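PDB 6RIW: ORF10, which forms the ketosynthase–chain length factor part of a polyunsaturated fatty acid synthase and probably catalyses condensation of acyl-carrier-protein-bound chains. Local coordinates for residues Leu469-Met474 / Ile748-Ser753; Lys363-His368 / Ala392-Lys397. All blocks are in the same frame, centred on the assembly; numbering follows the deposited sequence.

Contact 1 of 2, residues Leu469-Met474 / Ile748-Ser753; sequences LAIIGM and IVVKPS
Ala470 and Lys751 form a hydrogen-bonded pair near one end of this antiparallel ladder. Ala470 N donates to Lys751 O at 2.8 Å, almost in line with the carbonyl (C=O...N 172°), and Lys751 N returns a bond of 3.1 Å to Ala470 O. The same Ala470 O also receives the CA-H of Val750, with Val750 CA 3.2 Å away. Farther along, Ile472 N binds Val749 O at 3.0 Å, whereas Val749 N reaches Gly473 O at 2.8 Å from a position tilted 34° out of the carbonyl plane. Val749 therefore faces both Ile472 and Gly473, a beta bulge in segment 469-474.

The apolar contacts divide between the two faces of the sheet. On one, Ile471, Met474, Ile748 and Val750 pack together; CG of Met474 lies 3.8 Å from CG2 of Ile748, and helix 841-854 closes over these two side chains. On the other face lie Ala470, Val749 and Lys751, and Ile472, with CG1 between its backbone N and carbonyl carbon (chi1 62°), reaches the last two: Ile472 CG1 is 3.8 Å from Val749 CG1. Beyond it, CD1 of Ile472 rests 3.8 Å from CD of Lys751, whose extended chain then leads its amine away, while Val756 adds to the cover.

The two strands lie side by side in a sheet of the second thiolase-like fold, with strand 763-772 flanking segment 469-474 and strand 687-694 flanking segment 748-753. Four main-chain bonds join the strands, but the buried N-H of Gly473 has no partner, consistent with the bulge costing one bond, while Ile472 N and Gly473 O keep theirs with Val749.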
loop_
_atom_site.group_PDB
_atom_site.type_symbol
_atom_site.label_atom_id
_atom_site.label_comp_id
_atom_site.label_asym_id
_atom_site.label_seq_id
_atom_site.Cartn_x
_atom_site.Cartn_y
_atom_site.Cartn_z
ATOM N N LEU A 469 -25.089 -2.418 3.675
ATOM C CA LEU A 469 -24.618 -1.920 2.392
ATOM C C LEU A 469 -25.315 -2.691 1.291
ATOM O O LEU A 469 -25.373 -3.919 1.346
ATOM C CB LEU A 469 -23.106 -2.106 2.271
ATOM C CG LEU A 469 -22.231 -1.255 3.184
ATOM C CD1 LEU A 469 -20.823 -1.827 3.169
ATOM C CD2 LEU A 469 -22.231 0.176 2.681
ATOM N N ALA A 470 -25.801 -1.992 0.276
ATOM C CA ALA A 470 -26.364 -2.658 -0.887
ATOM C C ALA A 470 -25.311 -2.763 -1.980
ATOM O O ALA A 470 -24.695 -1.763 -2.335
ATOM C CB ALA A 470 -27.584 -1.890 -1.407
ATOM N N ILE A 471 -25.116 -3.961 -2.527
ATOM C CA ILE A 471 -24.238 -4.145 -3.685
ATOM C C ILE A 471 -25.064 -3.901 -4.944
ATOM O O ILE A 471 -26.021 -4.640 -5.203
ATOM C CB ILE A 471 -23.628 -5.560 -3.709
ATOM C CG1 ILE A 471 -22.863 -5.858 -2.424
ATOM C CG2 ILE A 471 -22.754 -5.736 -4.962
ATOM C CD1 ILE A 471 -22.453 -7.359 -2.211
ATOM N N ILE A 472 -24.715 -2.866 -5.710
ATOM C CA ILE A 472 -25.505 -2.449 -6.868
ATOM C C ILE A 472 -24.735 -2.531 -8.176
ATOM O O ILE A 472 -25.317 -2.289 -9.244
ATOM C CB ILE A 472 -26.064 -1.023 -6.678
ATOM C CG1 ILE A 472 -24.913 -0.008 -6.548
ATOM C CG2 ILE A 472 -26.894 -0.965 -5.424
ATOM C CD1 ILE A 472 -25.384 1.436 -6.490
ATOM N N GLY A 473 -23.459 -2.887 -8.157
ATOM C CA GLY A 473 -22.731 -2.992 -9.395
ATOM C C GLY A 473 -21.572 -3.930 -9.138
ATOM O O GLY A 473 -21.028 -3.885 -8.030
ATOM N N MET A 474 -21.244 -4.812 -10.088
ATOM C CA MET A 474 -20.162 -5.784 -9.917
ATOM C C MET A 474 -19.519 -6.086 -11.267
ATOM O O MET A 474 -20.184 -6.064 -12.313
ATOM C CB MET A 474 -20.640 -7.117 -9.302
ATOM C CG MET A 474 -21.438 -7.022 -8.000
ATOM S SD MET A 474 -21.573 -8.568 -7.081
ATOM C CE MET A 474 -22.506 -9.595 -8.198
ATOM N N ILE A 748 -16.837 -4.086 -6.842
ATOM C CA ILE A 748 -18.245 -3.907 -6.506
ATOM C C ILE A 748 -18.475 -2.433 -6.209
ATOM O O ILE A 748 -17.556 -1.687 -5.867
ATOM C CB ILE A 748 -18.699 -4.764 -5.295
ATOM C CG1 ILE A 748 -17.946 -4.392 -4.020
ATOM C CG2 ILE A 748 -18.615 -6.253 -5.618
ATOM C CD1 ILE A 748 -18.484 -5.149 -2.759
ATOM N N VAL A 749 -19.724 -2.015 -6.370
ATOM C CA VAL A 749 -20.176 -0.686 -5.986
ATOM C C VAL A 749 -21.165 -0.879 -4.855
ATOM O O VAL A 749 -22.079 -1.701 -4.973
ATOM C CB VAL A 749 -20.841 0.059 -7.158
ATOM C CG1 VAL A 749 -21.413 1.388 -6.667
ATOM C CG2 VAL A 749 -19.873 0.253 -8.332
ATOM N N VAL A 750 -20.977 -0.143 -3.761
ATOM C CA VAL A 750 -21.870 -0.229 -2.619
ATOM C C VAL A 750 -22.430 1.158 -2.307
ATOM O O VAL A 750 -21.768 2.186 -2.478
ATOM C CB VAL A 750 -21.192 -0.848 -1.370
ATOM C CG1 VAL A 750 -20.834 -2.322 -1.616
ATOM C CG2 VAL A 750 -19.943 -0.031 -0.923
ATOM N N LYS A 751 -23.672 1.172 -1.839
ATOM C CA LYS A 751 -24.337 2.353 -1.305
ATOM C C LYS A 751 -25.091 1.931 -0.058
ATOM O O LYS A 751 -25.416 0.746 0.097
ATOM C CB LYS A 751 -25.329 2.946 -2.317
ATOM C CG LYS A 751 -24.720 3.830 -3.415
ATOM C CD LYS A 751 -25.886 4.449 -4.217
ATOM C CE LYS A 751 -25.463 5.488 -5.225
ATOM N NZ LYS A 751 -26.685 5.993 -5.939
ATOM N N PRO A 752 -25.405 2.866 0.843
ATOM C CA PRO A 752 -26.275 2.522 1.979
ATOM C C PRO A 752 -27.604 1.977 1.475
ATOM O O PRO A 752 -28.124 2.426 0.451
ATOM C CB PRO A 752 -26.457 3.855 2.719
ATOM C CG PRO A 752 -25.345 4.722 2.253
ATOM C CD PRO A 752 -25.064 4.299 0.830
ATOM N N SER A 753 -28.132 0.968 2.181
ATOM C CA SER A 753 -29.353 0.316 1.703
ATOM C C SER A 753 -30.511 1.309 1.551
ATOM O O SER A 753 -31.372 1.141 0.673
ATOM C CB SER A 753 -29.735 -0.822 2.655
ATOM O OG SER A 753 -31.078 -1.210 2.459
#

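Contact 2 of 2, residues Lys363-His368 / Ala392-Lys397; sequences KSNLGH and ATINLK
Ser364 meets the loop at Thr393 and Ile394 with both atoms of its side chain. CB comes first, 3.5 Å from Ile394 O and close to Ile394 CG1. From there OG is set between the backbone N and the carbonyl carbon (chi1 64°), where it accepts the N-H of Ile394 at 3.1 Å in a somewhat bent bond (148°). The hydroxyl is also bonded to Ser361 O, so it has two partners, the N-H of Ile394 and the carbonyl of Ser361, and Thr393 CG2 packs against OG at 3.5 Å. An alanine here would probably leave the buried N-H of Ile394 and the carbonyl of Ser361 without this shared partner.

Segment 363-368 reads Lys-Ser-Asn-Leu-Gly-His and matches the K-S-N-x-G-H motif of ketosynthases, whose lysine and histidine line the active site in relatives. Consistent with this, His368 lies against Cys196, and Lys363 NZ bonds to His331 O. Ser364 and Asn365 meet the loop 392-397 instead, so this loop backs the short helix 363-366.

Ile394 answers with its two branches: CD1 lies 3.4 Å from Ser364 O, and CG2 sits 3.5 Å from ND2 of Asn365. The amide of Asn365 is linked to Ala392 O through two waters. One donates to Asn365 OD1 at 2.8 Å and to Ala392 O; the other accepts from Asn365 ND2 at 3.0 Å and likewise donates to Ala392 O. Gln30 O takes a further bond from ND2, which fixes which end of the amide is nitrogen.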
loop_
_atom_site.group_PDB
_atom_site.type_symbol
_atom_site.label_atom_id
_atom_site.label_comp_id
_atom_site.label_asym_id
_atom_site.label_seq_id
_atom_site.Cartn_x
_atom_site.Cartn_y
_atom_site.Cartn_z
ATOM N N LYS A 363 9.648 19.869 5.061
ATOM C CA LYS A 363 10.404 19.188 4.019
ATOM C C LYS A 363 11.746 19.867 3.763
ATOM O O LYS A 363 12.687 19.218 3.278
ATOM C CB LYS A 363 9.565 19.108 2.736
ATOM C CG LYS A 363 8.279 18.273 2.934
ATOM C CD LYS A 363 7.632 17.929 1.618
ATOM C CE LYS A 363 6.438 16.973 1.786
ATOM N NZ LYS A 363 5.344 17.581 2.569
ATOM N N SER A 364 11.858 21.152 4.107
ATOM C CA SER A 364 13.136 21.846 3.953
ATOM C C SER A 364 14.215 21.203 4.817
ATOM O O SER A 364 15.364 21.058 4.373
ATOM C CB SER A 364 12.979 23.338 4.294
ATOM O OG SER A 364 12.631 23.562 5.661
ATOM N N ASN A 365 13.863 20.790 6.050
ATOM C CA ASN A 365 14.847 20.198 6.955
ATOM C C ASN A 365 15.124 18.741 6.630
ATOM O O ASN A 365 16.260 18.280 6.800
ATOM C CB ASN A 365 14.391 20.253 8.417
ATOM C CG ASN A 365 13.938 21.618 8.857
ATOM O OD1 ASN A 365 12.842 22.058 8.512
ATOM N ND2 ASN A 365 14.745 22.270 9.688
ATOM N N LEU A 366 14.085 17.987 6.225
ATOM C CA LEU A 366 14.143 16.529 6.237
ATOM C C LEU A 366 14.134 15.878 4.868
ATOM O O LEU A 366 14.464 14.689 4.772
ATOM C CB LEU A 366 12.948 15.944 7.007
ATOM C CG LEU A 366 12.721 16.392 8.432
ATOM C CD1 LEU A 366 11.509 15.681 9.005
ATOM C CD2 LEU A 366 13.958 16.089 9.223
ATOM N N GLY A 367 13.740 16.603 3.833
ATOM C CA GLY A 367 13.331 15.990 2.587
ATOM C C GLY A 367 11.870 15.576 2.629
ATOM O O GLY A 367 11.138 15.808 3.598
ATOM N N HIS A 368 11.436 14.944 1.541
ATOM C CA HIS A 368 10.049 14.499 1.380
ATOM C C HIS A 368 9.983 13.027 1.784
ATOM O O HIS A 368 10.467 12.154 1.058
ATOM C CB HIS A 368 9.599 14.726 -0.066
ATOM C CG HIS A 368 8.203 14.264 -0.372
ATOM N ND1 HIS A 368 7.374 13.695 0.572
ATOM C CD2 HIS A 368 7.473 14.338 -1.512
ATOM C CE1 HIS A 368 6.209 13.401 0.018
ATOM N NE2 HIS A 368 6.240 13.787 -1.244
ATOM N N ALA A 392 11.558 27.985 11.798
ATOM C CA ALA A 392 11.844 28.437 10.449
ATOM C C ALA A 392 11.682 27.315 9.421
ATOM O O ALA A 392 11.822 26.124 9.722
ATOM C CB ALA A 392 13.274 28.972 10.367
ATOM N N THR A 393 11.394 27.727 8.188
ATOM C CA THR A 393 11.685 26.927 7.003
ATOM C C THR A 393 13.106 27.281 6.579
ATOM O O THR A 393 13.413 28.461 6.378
ATOM C CB THR A 393 10.690 27.230 5.883
ATOM O OG1 THR A 393 9.363 26.864 6.290
ATOM C CG2 THR A 393 11.064 26.504 4.594
ATOM N N ILE A 394 13.977 26.276 6.467
ATOM C CA ILE A 394 15.389 26.536 6.206
ATOM C C ILE A 394 15.640 26.666 4.707
ATOM O O ILE A 394 14.830 26.250 3.874
ATOM C CB ILE A 394 16.283 25.447 6.828
ATOM C CG1 ILE A 394 16.123 24.119 6.094
ATOM C CG2 ILE A 394 15.973 25.294 8.311
ATOM C CD1 ILE A 394 17.193 23.103 6.448
ATOM N N ASN A 395 16.791 27.265 4.364
ATOM C CA ASN A 395 17.293 27.418 2.992
ATOM C C ASN A 395 16.406 28.296 2.125
ATOM O O ASN A 395 16.479 28.235 0.887
ATOM C CB ASN A 395 17.498 26.068 2.299
ATOM C CG ASN A 395 18.503 25.196 3.021
ATOM O OD1 ASN A 395 18.318 23.978 3.134
ATOM N ND2 ASN A 395 19.562 25.816 3.536
ATOM N N LEU A 396 15.572 29.116 2.741
ATOM C CA LEU A 396 14.620 29.953 2.020
ATOM C C LEU A 396 15.197 31.367 1.988
ATOM O O LEU A 396 15.162 32.078 2.992
ATOM C CB LEU A 396 13.262 29.891 2.706
ATOM C CG LEU A 396 12.129 30.764 2.185
ATOM C CD1 LEU A 396 11.720 30.297 0.818
ATOM C CD2 LEU A 396 10.965 30.705 3.164
ATOM N N LYS A 397 15.746 31.761 0.839
ATOM C CA LYS A 397 16.410 33.057 0.679
ATOM C C LYS A 397 15.659 34.022 -0.224
ATOM O O LYS A 397 15.620 35.228 0.059
ATOM C CB LYS A 397 17.823 32.860 0.107
ATOM C CG LYS A 397 18.620 31.705 0.703
ATOM C CD LYS A 397 18.967 31.970 2.147
ATOM C CE LYS A 397 20.130 31.087 2.605
ATOM N NZ LYS A 397 20.410 31.320 4.064
HETATM O O HOH W 1 10.692 23.698 9.259
HETATM O O HOH W 2 13.907 24.814 11.095
#

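Overall arrangement
From the N terminus, the first ketosynthase domain comes first and contact 2 closes within it: a short loop of 23 residues, holding helix 374-387, returns the chain from the signature helix 363-366 to 392-397. The chain then passes into the second ketosynthase-like domain, probably the chain length factor, from its order in the chain. There contact 1 opens at strand 469-478 and closes after 273 intervening residues, at the end of strand 741-752, pairing two strands of the sheet. The two loops are in series, neither nested nor crossed. Each ties parts of its own ketosynthase domain, and with centres 46 Å and nearest atoms about 29 Å apart the two do not touch.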